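Local coordinates for protein phenol hydroxylase component phL (Pseudomonas stutzeri, PDB 3U52) that probably serves as the helical accessory subunit that supports the catalytic diiron subunit within a multicomponent, phenol-oxidising bacterial hydroxylase, at residues 197-200 / 201-205; 249-252 / 253-256. All coordinates share one frame; numbering follows the deposited sequence.

Interaction 1 of 2, residues 197-200 / 201-205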
loop_
_atom_site.group_PDB
_atom_site.type_symbol
_atom_site.label_atom_id
_atom_site.label_comp_id
_atom_site.label_asym_id
_atom_site.label_seq_id
_atom_site.Cartn_x
_atom_site.Cartn_y
_atom_site.Cartn_z
ATOM N N PRO D 197 3.973 33.657 -37.921
ATOM C CA PRO D 197 2.955 34.273 -37.068
ATOM C C PRO D 197 2.805 33.526 -35.720
ATOM O O PRO D 197 2.599 34.155 -34.669
ATOM C CB PRO D 197 1.687 34.137 -37.891
ATOM C CG PRO D 197 2.203 34.173 -39.350
ATOM C CD PRO D 197 3.438 33.309 -39.245
ATOM N N MET D 198 2.925 32.207 -35.753
ATOM C CA MET D 198 2.790 31.449 -34.479
ATOM C C MET D 198 3.978 31.715 -33.584
ATOM O O MET D 198 3.828 31.985 -32.404
ATOM C CB MET D 198 2.597 29.976 -34.729
ATOM C CG MET D 198 2.568 29.142 -33.423
ATOM S SD MET D 198 1.043 29.387 -32.456
ATOM C CE MET D 198 -0.048 28.230 -33.270
ATOM N N ARG D 199 5.176 31.669 -34.162
ATOM C CA ARG D 199 6.365 31.817 -33.381
ATOM C C ARG D 199 6.425 33.204 -32.731
ATOM O O ARG D 199 6.799 33.327 -31.559
ATOM C CB ARG D 199 7.537 31.584 -34.286
ATOM C CG ARG D 199 8.754 31.333 -33.566
ATOM C CD ARG D 199 9.861 31.121 -34.567
ATOM N NE ARG D 199 10.835 31.886 -33.918
ATOM C CZ ARG D 199 11.775 32.604 -34.447
ATOM N NH1 ARG D 199 12.010 32.687 -35.756
ATOM N NH2 ARG D 199 12.477 33.233 -33.559
ATOM N N LYS D 200 6.060 34.243 -33.501
ATOM C CA LYS D 200 5.952 35.605 -32.978
ATOM C C LYS D 200 4.913 35.703 -31.857
ATOM O O LYS D 200 5.153 36.365 -30.839
ATOM C CB LYS D 200 5.581 36.626 -34.098
ATOM C CG LYS D 200 5.373 38.079 -33.510
ATOM C CD LYS D 200 5.166 39.142 -34.599
ATOM C CE LYS D 200 4.714 40.486 -34.035
ATOM N NZ LYS D 200 5.512 40.930 -32.840
ATOM N N LEU D 201 3.749 35.078 -32.051
ATOM C CA LEU D 201 2.718 35.095 -31.016
ATOM C C LEU D 201 3.238 34.404 -29.733
ATOM O O LEU D 201 3.080 34.952 -28.614
ATOM C CB LEU D 201 1.423 34.430 -31.489
ATOM C CG LEU D 201 0.427 34.010 -30.391
ATOM C CD1 LEU D 201 -0.063 35.243 -29.598
ATOM C CD2 LEU D 201 -0.721 33.205 -30.975
ATOM N N VAL D 202 3.819 33.200 -29.873
ATOM C CA VAL D 202 4.396 32.525 -28.691
ATOM C C VAL D 202 5.445 33.377 -27.981
ATOM O O VAL D 202 5.402 33.542 -26.752
ATOM C CB VAL D 202 4.977 31.099 -29.020
ATOM C CG1 VAL D 202 5.768 30.599 -27.849
ATOM C CG2 VAL D 202 3.857 30.150 -29.446
ATOM N N GLU D 203 6.377 33.956 -28.741
ATOM C CA GLU D 203 7.338 34.877 -28.136
ATOM C C GLU D 203 6.694 36.104 -27.428
ATOM O O GLU D 203 7.157 36.533 -26.335
ATOM C CB GLU D 203 8.428 35.297 -29.148
ATOM C CG GLU D 203 9.265 34.138 -29.634
ATOM C CD GLU D 203 10.378 34.556 -30.560
ATOM O OE1 GLU D 203 10.978 33.687 -31.256
ATOM O OE2 GLU D 203 10.663 35.772 -30.568
ATOM N N ASP D 204 5.608 36.618 -28.004
ATOM C CA ASP D 204 4.821 37.708 -27.389
ATOM C C ASP D 204 4.191 37.313 -26.034
ATOM O O ASP D 204 4.251 38.064 -25.048
ATOM C CB ASP D 204 3.748 38.213 -28.352
ATOM C CG ASP D 204 4.318 39.064 -29.533
ATOM O OD1 ASP D 204 5.542 39.439 -29.585
ATOM O OD2 ASP D 204 3.502 39.323 -30.448
ATOM N N THR D 205 3.610 36.128 -25.976
ATOM C CA THR D 205 3.076 35.635 -24.699
ATOM C C THR D 205 4.109 35.548 -23.565
ATOM O O THR D 205 3.770 35.758 -22.393
ATOM C CB THR D 205 2.351 34.290 -24.848
ATOM O OG1 THR D 205 3.314 33.209 -24.971
ATOM C CG2 THR D 205 1.396 34.323 -26.039
#
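Arg199 and Glu203 form an i to i+4 salt bridge along helix 196-205, one residue before Lys200 and Asp204 make a second, slacker pair. In the tight, buried part, the Arg199 and Glu203 side chains lie alongside each other and point the same way. Glu203 OE1 takes Arg199 NH2 at 2.8 Å on its syn side, and a weak second bond from Arg199 NE at 3.2 Å. The guanidinium and carboxylate planes stand 55° apart, so the fork is skewed rather than flat. Glu203 keeps CG beside its backbone N (chi1 -63°) and then runs extended, which carries the carboxylate back toward the preceding turn. A chain of another protein takes up further polar atoms of the pair: its backbone donates to Glu203 OE2, and side chains of it bond to OE1 and to Arg199 NH2. A leucine in place of Arg199 would probably leave the buried Glu203 carboxylate without its positive mate in the helix. Beneath, Met198 SD rests 4.2 Å from Val202 CG2, while Met198 and Leu201 face helix 276-302. On the exposed side the grip is looser. Lys200, nearly straight until its last bond, brings NZ to 3.5 Å from Asp204 OD2, a long salt bridge, with NZ almost as close to OD1. In the backbone, Val202 N reaches Met198 O at 2.8 Å with an almost linear N-H...O angle of 177°.

Interaction 2 of 2, residues 249-252 / 253-256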
loop_
_atom_site.group_PDB
_atom_site.type_symbol
_atom_site.label_atom_id
_atom_site.label_comp_id
_atom_site.label_asym_id
_atom_site.label_seq_id
_atom_site.Cartn_x
_atom_site.Cartn_y
_atom_site.Cartn_z
ATOM N N LEU D 249 -1.013 7.972 -32.220
ATOM C CA LEU D 249 0.029 8.687 -31.449
ATOM C C LEU D 249 -0.444 9.978 -30.794
ATOM O O LEU D 249 0.167 10.463 -29.864
ATOM C CB LEU D 249 1.275 8.902 -32.306
ATOM C CG LEU D 249 1.802 7.625 -32.976
ATOM C CD1 LEU D 249 3.026 7.956 -33.833
ATOM C CD2 LEU D 249 2.171 6.566 -31.902
ATOM N N THR D 250 -1.561 10.524 -31.246
ATOM C CA THR D 250 -2.026 11.805 -30.731
ATOM C C THR D 250 -3.279 11.622 -29.901
ATOM O O THR D 250 -3.975 12.591 -29.589
ATOM C CB THR D 250 -2.298 12.780 -31.905
ATOM O OG1 THR D 250 -3.188 12.137 -32.810
ATOM C CG2 THR D 250 -0.969 13.104 -32.673
ATOM N N GLU D 251 -3.602 10.376 -29.539
ATOM C CA GLU D 251 -4.818 10.172 -28.771
ATOM C C GLU D 251 -4.595 10.734 -27.358
ATOM O O GLU D 251 -5.505 11.227 -26.733
ATOM C CB GLU D 251 -5.232 8.673 -28.745
ATOM C CG GLU D 251 -6.645 8.369 -28.126
ATOM C CD GLU D 251 -7.876 8.883 -28.923
ATOM O OE1 GLU D 251 -7.779 9.270 -30.116
ATOM O OE2 GLU D 251 -8.976 8.877 -28.339
ATOM N N PHE D 252 -3.375 10.649 -26.858
ATOM C CA PHE D 252 -3.068 11.244 -25.574
ATOM C C PHE D 252 -3.558 12.724 -25.550
ATOM O O PHE D 252 -4.224 13.160 -24.610
ATOM C CB PHE D 252 -1.560 11.128 -25.287
ATOM C CG PHE D 252 -1.167 11.652 -23.932
ATOM C CD1 PHE D 252 -1.041 10.767 -22.837
ATOM C CD2 PHE D 252 -0.915 13.025 -23.738
ATOM C CE1 PHE D 252 -0.664 11.243 -21.546
ATOM C CE2 PHE D 252 -0.547 13.531 -22.457
ATOM C CZ PHE D 252 -0.442 12.638 -21.350
ATOM N N MET D 253 -3.270 13.466 -26.624
ATOM C CA MET D 253 -3.573 14.904 -26.721
ATOM C C MET D 253 -5.073 15.147 -26.764
ATOM O O MET D 253 -5.558 16.129 -26.175
ATOM C CB MET D 253 -2.930 15.515 -27.980
ATOM C CG MET D 253 -1.419 15.654 -27.986
ATOM S SD MET D 253 -0.481 14.130 -28.011
ATOM C CE MET D 253 0.770 14.606 -29.229
ATOM N N ARG D 254 -5.832 14.300 -27.464
ATOM C CA ARG D 254 -7.302 14.456 -27.439
ATOM C C ARG D 254 -7.945 14.184 -26.070
ATOM O O ARG D 254 -8.831 14.950 -25.620
ATOM C CB ARG D 254 -8.009 13.640 -28.541
ATOM C CG ARG D 254 -7.840 14.226 -29.942
ATOM C CD ARG D 254 -8.547 13.345 -31.028
ATOM N NE ARG D 254 -7.855 12.062 -31.163
ATOM C CZ ARG D 254 -6.783 11.887 -31.922
ATOM N NH1 ARG D 254 -6.334 12.908 -32.637
ATOM N NH2 ARG D 254 -6.162 10.691 -31.967
ATOM N N ASP D 255 -7.512 13.102 -25.410
ATOM C CA ASP D 255 -7.964 12.814 -24.056
ATOM C C ASP D 255 -7.564 13.937 -23.076
ATOM O O ASP D 255 -8.375 14.361 -22.244
ATOM C CB ASP D 255 -7.361 11.458 -23.576
ATOM C CG ASP D 255 -8.077 10.224 -24.207
ATOM O OD1 ASP D 255 -9.159 10.415 -24.825
ATOM O OD2 ASP D 255 -7.545 9.071 -24.114
ATOM N N TRP D 256 -6.307 14.382 -23.155
ATOM C CA TRP D 256 -5.808 15.488 -22.313
ATOM C C TRP D 256 -6.682 16.750 -22.465
ATOM O O TRP D 256 -7.129 17.363 -21.479
ATOM C CB TRP D 256 -4.321 15.821 -22.630
ATOM C CG TRP D 256 -3.854 17.037 -21.891
ATOM C CD1 TRP D 256 -3.406 17.077 -20.598
ATOM C CD2 TRP D 256 -3.899 18.416 -22.341
ATOM N NE1 TRP D 256 -3.123 18.378 -20.232
ATOM C CE2 TRP D 256 -3.401 19.217 -21.277
ATOM C CE3 TRP D 256 -4.241 19.039 -23.559
ATOM C CZ2 TRP D 256 -3.269 20.614 -21.381
ATOM C CZ3 TRP D 256 -4.138 20.439 -23.654
ATOM C CH2 TRP D 256 -3.663 21.207 -22.557
#
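Met253 folds back over Thr250 at the start of helix 251-274, where Thr250 occupies the N-cap position but makes no capping bond with its side chain. The thioether chain, bent at both its second and third torsions, sets SD 3.9 Å from Thr250 CA and CE 4.1 Å from Thr250 CG2; Met253 also packs on Ile163 and Leu167 of helix 147-175. Phe252 leaves the helix in another direction. With CG anti to its backbone N (chi1 -177°), it sends its ring toward Met91 and against the ring of Tyr166, and CE2 comes within 4.4 Å of Trp256 CB one turn on. Arg254 is the polar member of the group. Thr250 O sits over the centre of one face of its guanidinium, and NH1 makes a weak hydrogen bond to Thr250 OG1; the same NH1 also donates to Tyr231 O. At the guanidinium edge, Glu251 forms an i to i+3 salt bridge in which a single oxygen meets two nitrogens side-on. The carboxylate is turned 53° from the guanidinium, yet Glu251 OE1 remains in the guanidinium plane, 2.8 Å from Arg254 NH2 and 3.0 Å from Arg254 NE.

Interactions 1 and 2 occupy separate regions of the all-helical subunit, their centres about 24 Å apart and their nearest atoms about 13 Å apart. Helix 211-240 lies between them in the chain and is packed by both: interaction 1 through Leu201 and Thr205, interaction 2 through Thr250, Met253 and Arg254. Each contact lies near a different bound xenon, about 6 Å from the Glu203 side chain and about 4 Å from that of Arg254. Around interaction 2, Arg254 touches Asp232 and Trp256 meets the ring of Tyr227, both xenon-pocket residues. Interaction 1 faces a chain of another protein, whereas interaction 2 approaches a second copy of this subunit, with Glu251 packing on its Phe101.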